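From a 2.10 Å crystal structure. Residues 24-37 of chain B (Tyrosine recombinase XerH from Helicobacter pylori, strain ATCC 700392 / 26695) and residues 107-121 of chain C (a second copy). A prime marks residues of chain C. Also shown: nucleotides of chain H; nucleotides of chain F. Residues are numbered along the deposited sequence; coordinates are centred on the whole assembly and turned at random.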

ATOM      1  N   LEU B  24     -14.455   5.208 -26.016  1.00 19.10           N
ATOM      2  CA  LEU B  24     -13.832   6.524 -25.926  1.00 18.80           C
ATOM      3  C   LEU B  24     -14.452   7.363 -24.813  1.00 20.93           C
ATOM      4  O   LEU B  24     -13.770   8.180 -24.192  1.00 22.86           O
ATOM      5  CB  LEU B  24     -13.933   7.259 -27.264  1.00 17.12           C
ATOM      6  CG  LEU B  24     -13.096   6.657 -28.396  1.00 18.48           C
ATOM      7  CD1 LEU B  24     -13.235   7.474 -29.671  1.00 19.13           C
ATOM      8  CD2 LEU B  24     -11.635   6.552 -27.978  1.00 18.51           C
ATOM      9  N   ARG B  25     -15.742   7.164 -24.563  1.00 21.87           N
ATOM     10  CA  ARG B  25     -16.408   7.845 -23.459  1.00 23.79           C
ATOM     11  C   ARG B  25     -15.848   7.352 -22.130  1.00 23.03           C
ATOM     12  O   ARG B  25     -15.622   8.137 -21.206  1.00 21.90           O
ATOM     13  CB  ARG B  25     -17.921   7.619 -23.499  1.00 28.20           C
ATOM     14  CG  ARG B  25     -18.665   8.350 -22.390  1.00 30.39           C
ATOM     15  CD  ARG B  25     -19.952   7.644 -22.007  1.00 35.33           C
ATOM     16  NE  ARG B  25     -19.710   6.284 -21.534  1.00 39.15           N
ATOM     17  CZ  ARG B  25     -19.360   5.971 -20.290  1.00 40.74           C
ATOM     18  NH1 ARG B  25     -19.206   6.925 -19.380  1.00 43.81           N
ATOM     19  NH2 ARG B  25     -19.162   4.704 -19.954  1.00 39.93           N
ATOM     20  N   TYR B  26     -15.633   6.043 -22.046  1.00 21.71           N
ATOM     21  CA  TYR B  26     -15.087   5.421 -20.847  1.00 21.79           C
ATOM     22  C   TYR B  26     -13.676   5.920 -20.546  1.00 20.18           C
ATOM     23  O   TYR B  26     -13.328   6.155 -19.388  1.00 19.70           O
ATOM     24  CB  TYR B  26     -15.085   3.899 -20.996  1.00 24.04           C
ATOM     25  CG  TYR B  26     -14.207   3.187 -19.992  1.00 28.76           C
ATOM     26  CD1 TYR B  26     -14.522   3.189 -18.640  1.00 32.45           C
ATOM     27  CD2 TYR B  26     -13.068   2.505 -20.397  1.00 31.06           C
ATOM     28  CE1 TYR B  26     -13.724   2.540 -17.720  1.00 35.97           C
ATOM     29  CE2 TYR B  26     -12.263   1.851 -19.483  1.00 34.11           C
ATOM     30  CZ  TYR B  26     -12.597   1.872 -18.146  1.00 37.19           C
ATOM     31  OH  TYR B  26     -11.801   1.222 -17.231  1.00 41.27           O
ATOM     32  N   LYS B  27     -12.870   6.082 -21.589  1.00 19.10           N
ATOM     33  CA  LYS B  27     -11.496   6.544 -21.423  1.00 21.09           C
ATOM     34  C   LYS B  27     -11.441   8.010 -21.004  1.00 21.25           C
ATOM     35  O   LYS B  27     -10.552   8.413 -20.257  1.00 21.26           O
ATOM     36  CB  LYS B  27     -10.695   6.330 -22.709  1.00 21.54           C
ATOM     37  CG  LYS B  27     -10.298   4.880 -22.942  1.00 22.22           C
ATOM     38  CD  LYS B  27      -9.515   4.335 -21.756  1.00 24.03           C
ATOM     39  CE  LYS B  27      -9.185   2.864 -21.937  1.00 26.39           C
ATOM     40  NZ  LYS B  27      -8.446   2.304 -20.771  1.00 27.26           N
ATOM     41  N   CYS B  28     -12.395   8.804 -21.478  1.00 20.65           N
ATOM     42  CA  CYS B  28     -12.488  10.203 -21.071  1.00 20.38           C
ATOM     43  C   CYS B  28     -12.865  10.322 -19.598  1.00 20.27           C
ATOM     44  O   CYS B  28     -12.699  11.376 -18.986  1.00 21.34           O
ATOM     45  CB  CYS B  28     -13.507  10.956 -21.930  1.00 19.44           C
ATOM     46  SG  CYS B  28     -12.930  11.384 -23.586  1.00 22.27           S
ATOM     47  N   THR B  29     -13.372   9.229 -19.035  1.00 19.60           N
ATOM     48  CA  THR B  29     -13.800   9.207 -17.644  1.00 21.84           C
ATOM     49  C   THR B  29     -12.709   8.630 -16.741  1.00 24.08           C
ATOM     50  O   THR B  29     -12.624   8.969 -15.560  1.00 27.35           O
ATOM     51  CB  THR B  29     -15.099   8.385 -17.480  1.00 24.18           C
ATOM     52  OG1 THR B  29     -16.069   8.820 -18.442  1.00 24.49           O
ATOM     53  CG2 THR B  29     -15.674   8.548 -16.081  1.00 27.18           C
ATOM     54  N   SER B  30     -11.862   7.772 -17.304  1.00 22.61           N
ATOM     55  CA  SER B  30     -10.865   7.053 -16.514  1.00 24.66           C
ATOM     56  C   SER B  30      -9.463   7.661 -16.589  1.00 23.46           C
ATOM     57  O   SER B  30      -8.690   7.555 -15.638  1.00 25.91           O
ATOM     58  CB  SER B  30     -10.806   5.587 -16.953  1.00 26.58           C
ATOM     59  OG  SER B  30     -10.433   5.479 -18.315  1.00 26.37           O
ATOM     60  N   LEU B  31      -9.128   8.283 -17.715  1.00 21.76           N
ATOM     61  CA  LEU B  31      -7.805   8.883 -17.875  1.00 21.22           C
ATOM     62  C   LEU B  31      -7.686  10.169 -17.058  1.00 22.99           C
ATOM     63  O   LEU B  31      -8.691  10.789 -16.711  1.00 21.52           O
ATOM     64  CB  LEU B  31      -7.509   9.155 -19.350  1.00 20.49           C
ATOM     65  CG  LEU B  31      -7.413   7.914 -20.243  1.00 20.98           C
ATOM     66  CD1 LEU B  31      -7.182   8.307 -21.698  1.00 21.39           C
ATOM     67  CD2 LEU B  31      -6.319   6.974 -19.759  1.00 21.56           C
ATOM     68  N   SER B  32      -6.449  10.561 -16.763  1.00 22.09           N
ATOM     69  CA  SER B  32      -6.173  11.685 -15.871  1.00 21.66           C
ATOM     70  C   SER B  32      -6.737  13.015 -16.368  1.00 20.96           C
ATOM     71  O   SER B  32      -6.614  13.354 -17.546  1.00 23.43           O
ATOM     72  CB  SER B  32      -4.663  11.822 -15.657  1.00 22.75           C
ATOM     73  OG  SER B  32      -4.357  12.987 -14.908  1.00 21.51           O
ATOM     74  N   ASN B  33      -7.348  13.767 -15.457  1.00 19.29           N
ATOM     75  CA  ASN B  33      -7.865  15.093 -15.776  1.00 20.02           C
ATOM     76  C   ASN B  33      -7.072  16.197 -15.078  1.00 20.80           C
ATOM     77  O   ASN B  33      -7.550  17.322 -14.939  1.00 19.87           O
ATOM     78  CB  ASN B  33      -9.348  15.200 -15.400  1.00 21.13           C
ATOM     79  CG  ASN B  33      -9.593  15.058 -13.902  1.00 23.67           C
ATOM     80  OD1 ASN B  33      -8.667  14.841 -13.119  1.00 23.44           O
ATOM     81  ND2 ASN B  33     -10.852  15.194 -13.499  1.00 23.30           N
ATOM     82  N   SER B  34      -5.860  15.863 -14.640  1.00 21.14           N
ATOM     83  CA  SER B  34      -5.045  16.786 -13.855  1.00 22.35           C
ATOM     84  C   SER B  34      -4.638  18.029 -14.644  1.00 22.67           C
ATOM     85  O   SER B  34      -4.407  19.090 -14.063  1.00 22.48           O
ATOM     86  CB  SER B  34      -3.794  16.077 -13.333  1.00 26.20           C
ATOM     87  OG  SER B  34      -2.949  15.686 -14.402  1.00 28.42           O
ATOM     88  N   GLN B  35      -4.555  17.897 -15.963  1.00 21.47           N
ATOM     89  CA  GLN B  35      -4.088  18.995 -16.806  1.00 22.73           C
ATOM     90  C   GLN B  35      -5.233  19.748 -17.482  1.00 22.01           C
ATOM     91  O   GLN B  35      -4.999  20.607 -18.332  1.00 22.53           O
ATOM     92  CB  GLN B  35      -3.115  18.468 -17.863  1.00 25.25           C
ATOM     93  CG  GLN B  35      -1.917  17.738 -17.284  1.00 29.57           C
ATOM     94  CD  GLN B  35      -1.117  18.599 -16.325  1.00 36.02           C
ATOM     95  OE1 GLN B  35      -0.679  19.696 -16.674  1.00 40.53           O
ATOM     96  NE2 GLN B  35      -0.928  18.107 -15.106  1.00 37.40           N
ATOM     97  N   VAL B  36      -6.466  19.431 -17.099  1.00 21.29           N
ATOM     98  CA  VAL B  36      -7.635  20.096 -17.669  1.00 20.68           C
ATOM     99  C   VAL B  36      -7.674  21.574 -17.288  1.00 22.82           C
ATOM    100  O   VAL B  36      -7.567  21.926 -16.115  1.00 21.26           O
ATOM    101  CB  VAL B  36      -8.946  19.418 -17.221  1.00 20.99           C
ATOM    102  CG1 VAL B  36     -10.152  20.244 -17.650  1.00 23.00           C
ATOM    103  CG2 VAL B  36      -9.034  18.010 -17.788  1.00 20.47           C
ATOM    104  N   LYS B  37      -7.826  22.432 -18.293  1.00 23.96           N
ATOM    105  CA  LYS B  37      -7.851  23.873 -18.077  1.00 25.70           C
ATOM    106  C   LYS B  37      -9.266  24.432 -18.174  1.00 27.36           C
ATOM    107  O   LYS B  37      -9.556  25.506 -17.647  1.00 30.79           O
ATOM    108  CB  LYS B  37      -6.943  24.574 -19.089  1.00 28.54           C
ATOM    109  CG  LYS B  37      -5.508  24.075 -19.082  1.00 29.82           C
TER
ATOM    110  N   GLU C 107     -22.674   4.680  -9.951  1.00 30.11           N
ATOM    111  CA  GLU C 107     -21.237   4.935  -9.943  1.00 33.32           C
ATOM    112  C   GLU C 107     -20.747   5.536 -11.257  1.00 29.14           C
ATOM    113  O   GLU C 107     -19.806   6.326 -11.273  1.00 26.40           O
ATOM    114  CB  GLU C 107     -20.472   3.646  -9.643  1.00 40.73           C
ATOM    115  CG  GLU C 107     -20.819   3.024  -8.303  1.00 48.20           C
ATOM    116  CD  GLU C 107     -20.059   1.738  -8.041  1.00 57.81           C
ATOM    117  OE1 GLU C 107     -20.428   1.014  -7.091  1.00 62.56           O
ATOM    118  OE2 GLU C 107     -19.093   1.454  -8.780  1.00 61.48           O
ATOM    119  N   VAL C 108     -21.391   5.154 -12.357  1.00 27.70           N
ATOM    120  CA  VAL C 108     -21.034   5.675 -13.673  1.00 27.07           C
ATOM    121  C   VAL C 108     -21.301   7.176 -13.756  1.00 24.83           C
ATOM    122  O   VAL C 108     -20.445   7.943 -14.198  1.00 24.02           O
ATOM    123  CB  VAL C 108     -21.805   4.949 -14.792  1.00 29.45           C
ATOM    124  CG1 VAL C 108     -21.637   5.674 -16.121  1.00 29.94           C
ATOM    125  CG2 VAL C 108     -21.340   3.506 -14.903  1.00 30.90           C
ATOM    126  N   MET C 109     -22.488   7.590 -13.320  1.00 23.18           N
ATOM    127  CA  MET C 109     -22.849   9.003 -13.316  1.00 21.45           C
ATOM    128  C   MET C 109     -21.917   9.808 -12.416  1.00 21.16           C
ATOM    129  O   MET C 109     -21.478  10.900 -12.780  1.00 23.11           O
ATOM    130  CB  MET C 109     -24.301   9.189 -12.865  1.00 20.17           C
ATOM    131  CG  MET C 109     -24.728  10.647 -12.758  1.00 19.85           C
ATOM    132  SD  MET C 109     -26.388  10.869 -12.086  1.00 29.34           S
ATOM    133  CE  MET C 109     -27.385  10.136 -13.380  1.00 25.44           C
ATOM    134  N   LEU C 110     -21.616   9.259 -11.244  1.00 20.13           N
ATOM    135  CA  LEU C 110     -20.745   9.929 -10.285  1.00 20.37           C
ATOM    136  C   LEU C 110     -19.323  10.049 -10.822  1.00 20.65           C
ATOM    137  O   LEU C 110     -18.646  11.050 -10.589  1.00 19.58           O
ATOM    138  CB  LEU C 110     -20.741   9.183  -8.949  1.00 19.91           C
ATOM    139  CG  LEU C 110     -22.067   9.153  -8.187  1.00 20.37           C
ATOM    140  CD1 LEU C 110     -21.897   8.486  -6.834  1.00 21.90           C
ATOM    141  CD2 LEU C 110     -22.623  10.556  -8.026  1.00 18.22           C
ATOM    142  N   ALA C 111     -18.877   9.024 -11.540  1.00 20.82           N
ATOM    143  CA  ALA C 111     -17.544   9.027 -12.132  1.00 21.24           C
ATOM    144  C   ALA C 111     -17.416  10.119 -13.189  1.00 21.57           C
ATOM    145  O   ALA C 111     -16.375  10.766 -13.301  1.00 21.36           O
ATOM    146  CB  ALA C 111     -17.225   7.667 -12.733  1.00 21.79           C
ATOM    147  N   GLU C 112     -18.480  10.320 -13.961  1.00 18.92           N
ATOM    148  CA  GLU C 112     -18.480  11.354 -14.989  1.00 21.26           C
ATOM    149  C   GLU C 112     -18.505  12.746 -14.362  1.00 21.41           C
ATOM    150  O   GLU C 112     -17.893  13.678 -14.884  1.00 20.62           O
ATOM    151  CB  GLU C 112     -19.666  11.175 -15.941  1.00 23.45           C
ATOM    152  CG  GLU C 112     -19.556   9.949 -16.835  1.00 27.26           C
ATOM    153  CD  GLU C 112     -20.626   9.905 -17.909  1.00 32.23           C
ATOM    154  OE1 GLU C 112     -21.416  10.866 -18.011  1.00 33.61           O
ATOM    155  OE2 GLU C 112     -20.675   8.905 -18.656  1.00 34.28           O
ATOM    156  N   PHE C 113     -19.211  12.883 -13.243  1.00 20.48           N
ATOM    157  CA  PHE C 113     -19.246  14.150 -12.520  1.00 20.20           C
ATOM    158  C   PHE C 113     -17.859  14.527 -12.006  1.00 18.68           C
ATOM    159  O   PHE C 113     -17.436  15.677 -12.120  1.00 20.35           O
ATOM    160  CB  PHE C 113     -20.233  14.085 -11.353  1.00 19.72           C
ATOM    161  CG  PHE C 113     -19.954  15.092 -10.272  1.00 18.99           C
ATOM    162  CD1 PHE C 113     -20.214  16.437 -10.477  1.00 18.76           C
ATOM    163  CD2 PHE C 113     -19.429  14.694  -9.054  1.00 19.81           C
ATOM    164  CE1 PHE C 113     -19.953  17.367  -9.487  1.00 18.10           C
ATOM    165  CE2 PHE C 113     -19.167  15.618  -8.059  1.00 19.76           C
ATOM    166  CZ  PHE C 113     -19.430  16.957  -8.277  1.00 18.63           C
ATOM    167  N   LEU C 114     -17.158  13.551 -11.438  1.00 18.56           N
ATOM    168  CA  LEU C 114     -15.828  13.781 -10.883  1.00 19.86           C
ATOM    169  C   LEU C 114     -14.813  14.161 -11.959  1.00 20.61           C
ATOM    170  O   LEU C 114     -13.959  15.019 -11.738  1.00 20.04           O
ATOM    171  CB  LEU C 114     -15.347  12.543 -10.125  1.00 20.43           C
ATOM    172  CG  LEU C 114     -16.072  12.237  -8.814  1.00 19.91           C
ATOM    173  CD1 LEU C 114     -15.613  10.902  -8.249  1.00 20.15           C
ATOM    174  CD2 LEU C 114     -15.842  13.355  -7.806  1.00 16.87           C
ATOM    175  N   SER C 115     -14.913  13.527 -13.124  1.00 21.06           N
ATOM    176  CA  SER C 115     -13.988  13.811 -14.218  1.00 22.38           C
ATOM    177  C   SER C 115     -14.158  15.244 -14.716  1.00 21.64           C
ATOM    178  O   SER C 115     -13.198  15.880 -15.155  1.00 23.87           O
ATOM    179  CB  SER C 115     -14.190  12.824 -15.369  1.00 25.35           C
ATOM    180  OG  SER C 115     -15.466  12.985 -15.961  1.00 29.32           O
ATOM    181  N   VAL C 116     -15.382  15.749 -14.626  1.00 20.32           N
ATOM    182  CA  VAL C 116     -15.689  17.104 -15.063  1.00 20.50           C
ATOM    183  C   VAL C 116     -15.318  18.149 -14.009  1.00 19.93           C
ATOM    184  O   VAL C 116     -14.580  19.092 -14.292  1.00 21.19           O
ATOM    185  CB  VAL C 116     -17.187  17.249 -15.407  1.00 20.69           C
ATOM    186  CG1 VAL C 116     -17.536  18.708 -15.668  1.00 22.65           C
ATOM    187  CG2 VAL C 116     -17.543  16.387 -16.609  1.00 20.38           C
ATOM    188  N   TYR C 117     -15.823  17.969 -12.793  1.00 20.13           N
ATOM    189  CA  TYR C 117     -15.738  19.009 -11.770  1.00 20.69           C
ATOM    190  C   TYR C 117     -14.476  18.974 -10.908  1.00 19.81           C
ATOM    191  O   TYR C 117     -14.303  19.825 -10.036  1.00 22.09           O
ATOM    192  CB  TYR C 117     -16.971  18.940 -10.867  1.00 18.85           C
ATOM    193  CG  TYR C 117     -18.163  19.688 -11.418  1.00 19.33           C
ATOM    194  CD1 TYR C 117     -18.995  19.108 -12.368  1.00 18.97           C
ATOM    195  CD2 TYR C 117     -18.451  20.980 -10.995  1.00 20.44           C
ATOM    196  CE1 TYR C 117     -20.085  19.792 -12.876  1.00 19.77           C
ATOM    197  CE2 TYR C 117     -19.538  21.670 -11.499  1.00 20.97           C
ATOM    198  CZ  TYR C 117     -20.351  21.071 -12.437  1.00 21.77           C
ATOM    199  OH  TYR C 117     -21.433  21.755 -12.939  1.00 23.64           O
ATOM    200  N   THR C 118     -13.598  18.004 -11.141  1.00 17.93           N
ATOM    201  CA  THR C 118     -12.324  17.966 -10.424  1.00 18.65           C
ATOM    202  C   THR C 118     -11.146  18.104 -11.382  1.00 20.26           C
ATOM    203  O   THR C 118      -9.995  17.871 -11.006  1.00 21.08           O
ATOM    204  CB  THR C 118     -12.156  16.666  -9.608  1.00 20.16           C
ATOM    205  OG1 THR C 118     -12.089  15.541 -10.494  1.00 20.44           O
ATOM    206  CG2 THR C 118     -13.316  16.487  -8.639  1.00 19.46           C
ATOM    207  N   GLY C 119     -11.440  18.477 -12.623  1.00 21.29           N
ATOM    208  CA  GLY C 119     -10.404  18.690 -13.615  1.00 22.99           C
ATOM    209  C   GLY C 119      -9.505  19.850 -13.236  1.00 23.67           C
ATOM    210  O   GLY C 119      -9.976  20.966 -13.015  1.00 20.98           O
ATOM    211  N   GLY C 120      -8.206  19.583 -13.150  1.00 23.39           N
ATOM    212  CA  GLY C 120      -7.239  20.605 -12.798  1.00 23.92           C
ATOM    213  C   GLY C 120      -7.072  20.791 -11.301  1.00 24.42           C
ATOM    214  O   GLY C 120      -6.294  21.636 -10.861  1.00 23.02           O
ATOM    215  N   LEU C 121      -7.802  20.005 -10.516  1.00 23.07           N
ATOM    216  CA  LEU C 121      -7.713  20.088  -9.061  1.00 22.81           C
ATOM    217  C   LEU C 121      -6.745  19.049  -8.500  1.00 23.27           C
ATOM    218  O   LEU C 121      -6.402  18.078  -9.174  1.00 22.36           O
ATOM    219  CB  LEU C 121      -9.096  19.919  -8.427  1.00 21.57           C
ATOM    220  CG  LEU C 121     -10.127  21.004  -8.753  1.00 22.76           C
ATOM    221  CD1 LEU C 121     -11.427  20.755  -8.002  1.00 23.48           C
ATOM    222  CD2 LEU C 121      -9.575  22.384  -8.436  1.00 25.35           C
TER
ATOM    223  P    DT H  20      -3.082   8.318 -16.451  1.00 23.27           P
ATOM    224  OP1  DT H  20      -3.221   8.649 -15.018  1.00 22.48           O
ATOM    225  OP2  DT H  20      -4.240   8.472 -17.359  1.00 26.19           O
ATOM    226  O5'  DT H  20      -1.864   9.162 -17.049  1.00 22.77           O
ATOM    227  C5'  DT H  20      -0.584   9.080 -16.431  1.00 22.86           C
ATOM    228  C4'  DT H  20       0.453   9.857 -17.220  1.00 21.24           C
ATOM    229  O4'  DT H  20       0.767   9.146 -18.442  1.00 20.09           O
ATOM    230  C3'  DT H  20       0.027  11.270 -17.639  1.00 22.87           C
ATOM    231  O3'  DT H  20       1.030  12.208 -17.263  1.00 26.33           O
ATOM    232  C2'  DT H  20      -0.113  11.171 -19.162  1.00 19.24           C
ATOM    233  C1'  DT H  20       0.886  10.075 -19.489  1.00 18.50           C
ATOM    234  N1   DT H  20       0.616   9.377 -20.784  1.00 17.56           N
ATOM    235  C2   DT H  20       1.626   9.275 -21.714  1.00 18.36           C
ATOM    236  O2   DT H  20       2.743   9.726 -21.538  1.00 18.69           O
ATOM    237  N3   DT H  20       1.282   8.619 -22.864  1.00 18.43           N
ATOM    238  C4   DT H  20       0.054   8.065 -23.174  1.00 20.00           C
ATOM    239  O4   DT H  20      -0.158   7.492 -24.239  1.00 22.93           O
ATOM    240  C5   DT H  20      -0.963   8.208 -22.157  1.00 18.02           C
ATOM    241  C7   DT H  20      -2.335   7.647 -22.381  1.00 16.53           C
ATOM    242  C6   DT H  20      -0.636   8.850 -21.024  1.00 18.32           C
ATOM    243  P    DT H  19      -5.253   2.554 -19.402  1.00 26.05           P
ATOM    244  OP1  DT H  19      -6.421   2.822 -18.536  1.00 30.41           O
ATOM    245  OP2  DT H  19      -5.411   2.653 -20.868  1.00 28.20           O
ATOM    246  O5'  DT H  19      -4.067   3.522 -18.943  1.00 25.94           O
ATOM    247  C5'  DT H  19      -3.600   3.470 -17.601  1.00 25.40           C
ATOM    248  C4'  DT H  19      -2.541   4.525 -17.350  1.00 23.66           C
ATOM    249  O4'  DT H  19      -1.398   4.280 -18.209  1.00 22.46           O
ATOM    250  C3'  DT H  19      -2.982   5.965 -17.619  1.00 22.76           C
ATOM    251  O3'  DT H  19      -2.571   6.799 -16.545  1.00 24.52           O
ATOM    252  C2'  DT H  19      -2.267   6.324 -18.923  1.00 21.74           C
ATOM    253  C1'  DT H  19      -1.007   5.480 -18.828  1.00 21.50           C
ATOM    254  N1   DT H  19      -0.407   5.148 -20.153  1.00 24.20           N
ATOM    255  C2   DT H  19       0.867   5.578 -20.443  1.00 25.14           C
ATOM    256  O2   DT H  19       1.545   6.225 -19.668  1.00 26.59           O
ATOM    257  N3   DT H  19       1.325   5.218 -21.683  1.00 23.36           N
ATOM    258  C4   DT H  19       0.649   4.486 -22.644  1.00 22.87           C
ATOM    259  O4   DT H  19       1.146   4.212 -23.730  1.00 21.61           O
ATOM    260  C5   DT H  19      -0.683   4.068 -22.277  1.00 21.92           C
ATOM    261  C7   DT H  19      -1.515   3.268 -23.236  1.00 21.31           C
ATOM    262  C6   DT H  19      -1.141   4.413 -21.063  1.00 22.92           C
ATOM    263  P    DA F  10      -6.478  22.456  -5.096  1.00 29.53           P
ATOM    264  OP1  DA F  10      -5.414  22.691  -6.095  1.00 31.17           O
ATOM    265  OP2  DA F  10      -7.541  21.464  -5.375  1.00 30.92           O
ATOM    266  O5'  DA F  10      -5.800  22.068  -3.703  1.00 24.77           O
ATOM    267  C5'  DA F  10      -4.994  23.019  -3.022  1.00 26.46           C
ATOM    268  C4'  DA F  10      -4.566  22.497  -1.664  1.00 24.93           C
ATOM    269  O4'  DA F  10      -5.653  22.644  -0.713  1.00 23.88           O
ATOM    270  C3'  DA F  10      -4.171  21.014  -1.634  1.00 25.85           C
ATOM    271  O3'  DA F  10      -2.892  20.864  -1.028  1.00 27.70           O
ATOM    272  C2'  DA F  10      -5.268  20.364  -0.786  1.00 24.57           C
ATOM    273  C1'  DA F  10      -5.665  21.514   0.120  1.00 23.09           C
ATOM    274  N9   DA F  10      -6.991  21.367   0.710  1.00 21.95           N
ATOM    275  C8   DA F  10      -8.149  21.017   0.070  1.00 22.87           C
ATOM    276  N7   DA F  10      -9.193  20.950   0.863  1.00 24.09           N
ATOM    277  C5   DA F  10      -8.685  21.279   2.111  1.00 22.71           C
ATOM    278  C6   DA F  10      -9.282  21.388   3.381  1.00 23.18           C
ATOM    279  N6   DA F  10     -10.582  21.169   3.607  1.00 22.29           N
ATOM    280  N1   DA F  10      -8.489  21.733   4.417  1.00 24.06           N
ATOM    281  C2   DA F  10      -7.189  21.953   4.190  1.00 23.24           C
ATOM    282  N3   DA F  10      -6.515  21.880   3.044  1.00 22.47           N
ATOM    283  C4   DA F  10      -7.329  21.537   2.033  1.00 22.14           C
HETATM  284  O   HOH W   1     -13.878   9.829 -12.931  1.00 24.11           O

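The shortest polar contact between the two stretches is a salt bridge: Arg25 NH1 lies 2.6 Å from Glu112′ OE2. Both CA-to-CB bonds point sideways, and the long side chains bring their charges together. As a hydrogen bond the pair is weak, with an N-H...acceptor angle of 118°, although the opposite charges lie close.

Asn33 is better aimed. Its CA-to-CB bond points toward chain C, and its ND2 reaches the end of helix 107-117, where backbone carbonyls run out of helical partners. Asn33 ND2 donates to Ser115′ O at 3.0 Å and to Thr118′ OG1 at 3.3 Å, both nearly straight. Thr118′ OG1 in turn donates to Leu114′ O over a very short 2.3 Å, which leaves the hydroxyl oxygen free to accept from the amide. The backbone of Asn33 works too: Gly120′ N donates to Asn33 O at 3.0 Å, and the same carbonyl accepts Val36 N at 3.2 Å within its own type I turn.

That turn sits against the type II turn from Thr118′ to Leu121′, and glycine permits the fit. A CB on Gly120′ would clash with Val36 O and with the preceding carbonyl; one on Gly119′ would crowd Val36 CB. Without them, Gly120′ CA comes 3.5 Å from Ser34 O in a nearly straight CA-H...O contact, and Val36 CB rests 4.0 Å from Gly119′ CA.

The helices cross at 58° with axes 9.2 Å apart at closest approach, and Thr29, Ala111′ and Ser115′ are among the residues that meet there. Thr29 OG1 is turned back to Arg25 O (2.9 Å), while Thr29 CG2 packs 3.8 Å from Ala111′ CB. Ser115′ OG likewise bonds its own helix, at Glu112′ O (2.7 Å). A water donates to Thr29 O (3.0 Å) and Ala111′ O (2.7 Å), bridging the two backbones.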